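Local coordinates for lamina-associated polypeptide 2 isoforms alpha/zeta (Mus musculus, PDB 2V0X), which dimerizes through this coiled-coil domain as a component of the nuclear lamina, and probably links A-type lamin to chromatin, at residues Q135-I138 against S139-A142; A166-L169 against C170-F174; R192-W195 against L196-C199. The protein carries 2 engineered substitutions. One frame throughout, in Å; residues are numbered along the deposited sequence.

Contact 1 of 3, residues Q135-I138 against S139-A142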
loop_
_atom_site.group_PDB
_atom_site.type_symbol
_atom_site.label_atom_id
_atom_site.label_comp_id
_atom_site.label_asym_id
_atom_site.label_seq_id
_atom_site.Cartn_x
_atom_site.Cartn_y
_atom_site.Cartn_z
ATOM N N GLN B 135 -11.266 16.506 12.798
ATOM C CA GLN B 135 -12.404 16.277 13.673
ATOM C C GLN B 135 -12.427 17.173 14.905
ATOM O O GLN B 135 -13.497 17.572 15.341
ATOM C CB GLN B 135 -12.665 14.795 13.980
ATOM C CG GLN B 135 -11.704 14.037 14.851
ATOM C CD GLN B 135 -12.138 12.567 15.011
ATOM O OE1 GLN B 135 -11.323 11.655 14.946
ATOM N NE2 GLN B 135 -13.431 12.351 15.190
ATOM N N ALA B 136 -11.257 17.535 15.418
ATOM C CA ALA B 136 -11.176 18.432 16.564
ATOM C C ALA B 136 -11.654 19.831 16.110
ATOM O O ALA B 136 -12.367 20.528 16.837
ATOM C CB ALA B 136 -9.747 18.500 17.081
ATOM N N ASP B 137 -11.291 20.217 14.893
ATOM C CA ASP B 137 -11.711 21.508 14.358
ATOM C C ASP B 137 -13.224 21.568 14.120
ATOM O O ASP B 137 -13.860 22.587 14.412
ATOM C CB ASP B 137 -10.975 21.825 13.056
ATOM C CG ASP B 137 -9.535 22.285 13.283
ATOM O OD1 ASP B 137 -9.130 22.497 14.447
ATOM O OD2 ASP B 137 -8.805 22.440 12.281
ATOM N N ILE B 138 -13.788 20.495 13.563
ATOM C CA ILE B 138 -15.223 20.431 13.301
ATOM C C ILE B 138 -15.990 20.653 14.602
ATOM O O ILE B 138 -16.934 21.441 14.638
ATOM C CB ILE B 138 -15.653 19.075 12.675
ATOM C CG1 ILE B 138 -15.185 18.999 11.218
ATOM C CG2 ILE B 138 -17.181 18.903 12.744
ATOM C CD1 ILE B 138 -15.237 17.608 10.632
ATOM N N SER B 139 -15.579 19.974 15.667
ATOM C CA SER B 139 -16.256 20.156 16.934
ATOM C C SER B 139 -16.051 21.585 17.445
ATOM O O SER B 139 -16.965 22.171 18.016
ATOM C CB SER B 139 -15.783 19.130 17.966
ATOM O OG SER B 139 -14.375 19.090 18.033
ATOM N N GLN B 140 -14.877 22.165 17.195
ATOM C CA GLN B 140 -14.616 23.533 17.650
ATOM C C GLN B 140 -15.590 24.503 16.988
ATOM O O GLN B 140 -16.120 25.406 17.638
ATOM C CB GLN B 140 -13.182 23.967 17.360
ATOM C CG GLN B 140 -12.771 25.183 18.180
ATOM C CD GLN B 140 -11.431 25.754 17.776
ATOM O OE1 GLN B 140 -10.471 25.024 17.538
ATOM N NE2 GLN B 140 -11.359 27.074 17.698
ATOM N N ALA B 141 -15.828 24.299 15.698
ATOM C CA ALA B 141 -16.743 25.126 14.924
ATOM C C ALA B 141 -18.170 24.918 15.428
ATOM O O ALA B 141 -18.964 25.863 15.504
ATOM C CB ALA B 141 -16.654 24.758 13.460
ATOM N N ALA B 142 -18.486 23.666 15.752
ATOM C CA ALA B 142 -19.799 23.291 16.263
ATOM C C ALA B 142 -20.105 24.078 17.533
ATOM O O ALA B 142 -21.164 24.694 17.643
ATOM C CB ALA B 142 -19.853 21.789 16.553
#

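Contact 2 of 3, residues A166-L169 against C170-F174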
loop_
_atom_site.group_PDB
_atom_site.type_symbol
_atom_site.label_atom_id
_atom_site.label_comp_id
_atom_site.label_asym_id
_atom_site.label_seq_id
_atom_site.Cartn_x
_atom_site.Cartn_y
_atom_site.Cartn_z
ATOM N N ALA B 166 -9.713 18.614 4.193
ATOM C CA ALA B 166 -10.471 17.634 3.400
ATOM C C ALA B 166 -9.880 17.481 2.002
ATOM O O ALA B 166 -9.802 16.368 1.484
ATOM C CB ALA B 166 -11.969 18.006 3.312
ATOM N N SER B 167 -9.443 18.580 1.392
ATOM C CA SER B 167 -8.845 18.464 0.065
ATOM C C SER B 167 -7.471 17.783 0.192
ATOM O O SER B 167 -7.075 17.023 -0.676
ATOM C CB SER B 167 -8.727 19.826 -0.621
ATOM O OG SER B 167 -8.156 20.760 0.259
ATOM N N TYR B 168 -6.778 18.034 1.297
ATOM C CA TYR B 168 -5.477 17.417 1.555
ATOM C C TYR B 168 -5.701 15.901 1.596
ATOM O O TYR B 168 -4.966 15.129 0.984
ATOM C CB TYR B 168 -4.928 17.885 2.905
ATOM C CG TYR B 168 -3.664 17.169 3.346
ATOM C CD1 TYR B 168 -2.401 17.723 3.125
ATOM C CD2 TYR B 168 -3.733 15.938 3.987
ATOM C CE1 TYR B 168 -1.241 17.057 3.541
ATOM C CE2 TYR B 168 -2.594 15.274 4.395
ATOM C CZ TYR B 168 -1.356 15.831 4.180
ATOM O OH TYR B 168 -0.248 15.162 4.646
ATOM N N LEU B 169 -6.758 15.495 2.293
ATOM C CA LEU B 169 -7.103 14.087 2.423
ATOM C C LEU B 169 -7.415 13.432 1.076
ATOM O O LEU B 169 -7.039 12.292 0.848
ATOM C CB LEU B 169 -8.263 13.921 3.392
ATOM C CG LEU B 169 -7.891 14.238 4.836
ATOM C CD1 LEU B 169 -9.133 14.476 5.661
ATOM C CD2 LEU B 169 -7.041 13.126 5.430
ATOM N N CYS B 170 -8.079 14.165 0.186
ATOM C CA CYS B 170 -8.393 13.641 -1.134
ATOM C C CYS B 170 -7.076 13.476 -1.900
ATOM O O CYS B 170 -6.876 12.458 -2.557
ATOM C CB CYS B 170 -9.357 14.562 -1.901
ATOM S SG CYS B 170 -10.123 13.742 -3.354
ATOM N N ASP B 171 -6.176 14.461 -1.790
ATOM C CA ASP B 171 -4.866 14.381 -2.451
ATOM C C ASP B 171 -4.083 13.167 -1.930
ATOM O O ASP B 171 -3.547 12.384 -2.711
ATOM C CB ASP B 171 -4.029 15.653 -2.208
ATOM C CG ASP B 171 -4.584 16.882 -2.929
ATOM O OD1 ASP B 171 -5.349 16.728 -3.910
ATOM O OD2 ASP B 171 -4.248 18.008 -2.501
ATOM N N ALA B 172 -4.035 13.011 -0.612
ATOM C CA ALA B 172 -3.337 11.886 0.014
ATOM C C ALA B 172 -3.902 10.550 -0.491
ATOM O O ALA B 172 -3.146 9.620 -0.801
ATOM C CB ALA B 172 -3.448 11.970 1.526
ATOM N N ALA B 173 -5.224 10.475 -0.617
ATOM C CA ALA B 173 -5.877 9.261 -1.094
ATOM C C ALA B 173 -5.414 8.922 -2.528
ATOM O O ALA B 173 -5.226 7.751 -2.866
ATOM C CB ALA B 173 -7.403 9.422 -1.030
ATOM N N PHE B 174 -5.239 9.933 -3.376
ATOM C CA PHE B 174 -4.761 9.679 -4.731
ATOM C C PHE B 174 -3.289 9.239 -4.722
ATOM O O PHE B 174 -2.890 8.394 -5.518
ATOM C CB PHE B 174 -4.992 10.884 -5.651
ATOM C CG PHE B 174 -6.381 10.940 -6.203
ATOM C CD1 PHE B 174 -7.437 11.403 -5.417
ATOM C CD2 PHE B 174 -6.663 10.415 -7.454
ATOM C CE1 PHE B 174 -8.757 11.329 -5.867
ATOM C CE2 PHE B 174 -7.976 10.335 -7.915
ATOM C CZ PHE B 174 -9.024 10.791 -7.114
#

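Contact 3 of 3, residues R192-W195 against L196-C199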
loop_
_atom_site.group_PDB
_atom_site.type_symbol
_atom_site.label_atom_id
_atom_site.label_comp_id
_atom_site.label_asym_id
_atom_site.label_seq_id
_atom_site.Cartn_x
_atom_site.Cartn_y
_atom_site.Cartn_z
ATOM N N ARG B 192 6.243 -12.128 -13.524
ATOM C CA ARG B 192 6.478 -12.374 -14.947
ATOM C C ARG B 192 7.829 -13.105 -15.096
ATOM O O ARG B 192 7.912 -14.136 -15.759
ATOM C CB ARG B 192 6.482 -11.071 -15.736
ATOM C CG ARG B 192 5.094 -10.535 -16.016
ATOM C CD ARG B 192 5.195 -9.266 -16.806
ATOM N NE ARG B 192 3.876 -8.802 -17.220
ATOM C CZ ARG B 192 3.678 -7.722 -17.963
ATOM N NH1 ARG B 192 4.715 -7.015 -18.366
ATOM N NH2 ARG B 192 2.448 -7.336 -18.281
ATOM N N TYR B 193 8.861 -12.619 -14.407
ATOM C CA TYR B 193 10.181 -13.261 -14.461
ATOM C C TYR B 193 10.109 -14.667 -13.892
ATOM O O TYR B 193 10.681 -15.611 -14.443
ATOM C CB TYR B 193 11.219 -12.456 -13.677
ATOM C CG TYR B 193 11.744 -11.257 -14.428
ATOM C CD1 TYR B 193 11.268 -9.973 -14.160
ATOM C CD2 TYR B 193 12.739 -11.404 -15.396
ATOM C CE1 TYR B 193 11.773 -8.859 -14.838
ATOM C CE2 TYR B 193 13.251 -10.306 -16.078
ATOM C CZ TYR B 193 12.764 -9.036 -15.793
ATOM O OH TYR B 193 13.277 -7.946 -16.462
ATOM N N LEU B 194 9.365 -14.816 -12.806
ATOM C CA LEU B 194 9.234 -16.110 -12.173
ATOM C C LEU B 194 8.557 -17.167 -13.035
ATOM O O LEU B 194 9.008 -18.308 -13.067
ATOM C CB LEU B 194 8.495 -15.986 -10.854
ATOM C CG LEU B 194 8.346 -17.289 -10.075
ATOM C CD1 LEU B 194 9.731 -17.786 -9.592
ATOM C CD2 LEU B 194 7.420 -17.041 -8.893
ATOM N N TRP B 195 7.462 -16.794 -13.699
ATOM C CA TRP B 195 6.712 -17.718 -14.541
ATOM C C TRP B 195 7.293 -17.975 -15.931
ATOM O O TRP B 195 7.015 -19.016 -16.524
ATOM C CB TRP B 195 5.234 -17.314 -14.626
ATOM C CG TRP B 195 4.519 -17.652 -13.375
ATOM C CD1 TRP B 195 4.319 -16.828 -12.294
ATOM C CD2 TRP B 195 4.002 -18.939 -12.997
ATOM N NE1 TRP B 195 3.730 -17.527 -11.273
ATOM C CE2 TRP B 195 3.522 -18.822 -11.673
ATOM C CE3 TRP B 195 3.906 -20.175 -13.646
ATOM C CZ2 TRP B 195 2.955 -19.897 -10.980
ATOM C CZ3 TRP B 195 3.341 -21.250 -12.962
ATOM C CH2 TRP B 195 2.870 -21.106 -11.639
ATOM N N LEU B 196 8.087 -17.046 -16.451
ATOM C CA LEU B 196 8.710 -17.239 -17.754
ATOM C C LEU B 196 9.995 -18.077 -17.670
ATOM O O LEU B 196 10.419 -18.666 -18.660
ATOM C CB LEU B 196 9.027 -15.896 -18.413
ATOM C CG LEU B 196 7.861 -15.111 -19.008
ATOM C CD1 LEU B 196 8.395 -13.852 -19.642
ATOM C CD2 LEU B 196 7.114 -15.946 -20.040
ATOM N N LYS B 197 10.568 -18.173 -16.474
ATOM C CA LYS B 197 11.812 -18.903 -16.226
ATOM C C LYS B 197 11.933 -20.271 -16.906
ATOM O O LYS B 197 12.907 -20.523 -17.622
ATOM C CB LYS B 197 12.045 -19.041 -14.709
ATOM C CG LYS B 197 13.440 -19.509 -14.327
ATOM C CD LYS B 197 13.692 -19.425 -12.821
ATOM C CE LYS B 197 12.852 -20.422 -12.044
ATOM N NZ LYS B 197 13.162 -20.353 -10.593
ATOM N N ASP B 198 10.965 -21.151 -16.654
ATOM C CA ASP B 198 10.954 -22.493 -17.236
ATOM C C ASP B 198 9.924 -22.602 -18.362
ATOM O O ASP B 198 9.414 -23.691 -18.634
ATOM C CB ASP B 198 10.628 -23.548 -16.165
ATOM C CG ASP B 198 11.589 -23.511 -14.987
ATOM O OD1 ASP B 198 11.106 -23.473 -13.834
ATOM O OD2 ASP B 198 12.821 -23.534 -15.209
ATOM N N CYS B 199 9.582 -21.470 -18.977
ATOM C CA CYS B 199 8.612 -21.459 -20.067
ATOM C C CYS B 199 9.366 -21.712 -21.369
ATOM O O CYS B 199 10.226 -20.923 -21.773
ATOM C CB CYS B 199 7.877 -20.119 -20.120
ATOM S SG CYS B 199 6.597 -19.984 -21.393
HETATM O O HOH W 1 8.441 -21.025 -15.360
#

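Contact 1 of 3, residues Q135-I138 against S139-A142
Ser-139 and Gln-140 both donate to the carbonyl oxygen of Ala-136. The side-chain bond is the shorter one, with Ser-139 OG 2.7 Å from Ala-136 O. The backbone bond from Gln-140 N to Ala-136 O measures 3.0 Å. Both donors come from the same face of the carbonyl plane. The hydroxyl lies above that plane, 39° out of it and off the lone pairs. Ser-139 can reach back because chi1 (50°) sets OG between the backbone N and the carbonyl carbon. Without the hydroxyl, as with an alanine here, Ala-136 O would probably keep only the Gln-140 N donor of these two.

Three further backbone bonds join residues four apart. Ser-139 N donates to Gln-135 O at 3.2 Å. Ala-141 N reaches Asp-137 O at 2.9 Å, and Ala-142 N reaches Ile-138 O at the same length.

Side-chain carbons also touch backbone oxygens. Gln-140 CB rests 3.3 Å from Asp-137 O, and the chain beyond CG is extended. The methyl CB of Ala-142 lies 3.5 Å from Ile-138 O.

Neighbouring helices pack on this turn. Ala-141 and Gln-140 meet Ile-158 of helix 152-196. Ile-138 packs on Thr-162 of the second subunit, and Gln-135 NE2 is hydrogen-bonded to Ser-167 of that subunit. The arrangement is a regular alpha-helical turn with a serine hydroxyl bonded back to the carbonyl three residues earlier. It belongs to helix 100-146 of the coiled-coil dimerization domain, packed against both helix 152-196 of its own chain and the second subunit.

Contact 2 of 3, residues A166-L169 against C170-F174
Asp-171 turns its side chain back toward the carbonyl oxygen of Ser-167, one turn earlier. Asp-171 CB starts 3.4 Å from Tyr-168 O. The next atom, Asp-171 CG, approaches Ser-167 O at the same distance. This follows from chi1 (-69°), which turns CG to the side of the backbone N, and Asp-171 N already donates to Ser-167 O at 2.9 Å. At the tip, Asp-171 OD2 is 3.5 Å and Asp-171 OD1 is 3.7 Å from Ser-167 O. Carboxylate and carbonyl are both acceptors, so the tip makes no hydrogen bond there; the bond to Ser-167 O is made by the backbone N-H.

These turns belong to helix 152-196, a long helix of the dimerization domain. Leu-169 packs against Leu-169 of the second subunit, so this turn lies in the dimer interface. Leu-169 also touches Thr-127 and Leu-134 of helix 100-146 in its own chain.

On another side of the helix, Tyr-168 meets Ala-172 obliquely, with Tyr-168 CE2 4.5 Å from Ala-172 CB. The backbone tie between them is shorter and nearly straight: Ala-172 N to Tyr-168 O is 2.8 Å, with an N-H...O angle of 167°. Further along, Phe-174 presents its ring edge to Cys-170 O, which lies in the ring plane and 3.1 Å from Phe-174 CD1. The ring also touches Leu-35, Ser-38 and Ile-39 of helix 35-46.

Contact 3 of 3, residues R192-W195 against L196-C199
Arg-192 and Leu-196 meet in the last turn of helix 152-196, where the chain passes into a type I beta turn from Leu-196 to Cys-199. Leu-196 N donates to Arg-192 O at 3.0 Å. With chi1 at -75°, Leu-196 CG sits beside the backbone N and comes within 3.4 Å of Arg-192 O. The Arg-192 side chain is fully extended. Its NE bonds to Leu-219 O, and its NH1 to Thr-210 O and Ala-212 O, so the guanidinium joins this helix to the C-terminal part of the chain.

Tyr-193 comes next. Tyr-193 O takes a weak hydrogen bond from Lys-197 N at 3.3 Å, consistent with the helix ending near here. The Tyr-193 ring stacks with His-105.

Leu-194 O lies 3.5 Å from Lys-197 CB. The side chains of these two residues come no closer than 4.4 Å, between Leu-194 CD1 and Lys-197 NZ. The lysine chain bends at chi3 (68°), and NZ forms a salt bridge with Asp-103 of the second subunit.

Trp-195 closes the segment. Its NE1 bonds to Asp-107 of the second subunit, so indole and lysine both attach this helix end to the partner chain. The turn beyond is held by Cys-199 N bonded to Leu-196 O at 2.9 Å. A water bridges helix and turn: it donates to Trp-195 O at 2.7 Å and accepts from Asp-198 N at 2.8 Å.

The three contacts come in series along the chain. Contact 1 lies on helix 100-146. Contact 2 lies on helix 152-196, the next helix, and contact 3 covers the end of that helix and the loop before helix 203-211. The centres of contacts 1 and 2 are about 19 Å apart, on the same side of the chain's centre. Contact 3 lies on the opposite side, with its centre about 39 Å from that of contact 2 and about 55 Å from that of contact 1. None touches another. All three reach the second subunit, so the dimer interface extends over much of the long helical pair.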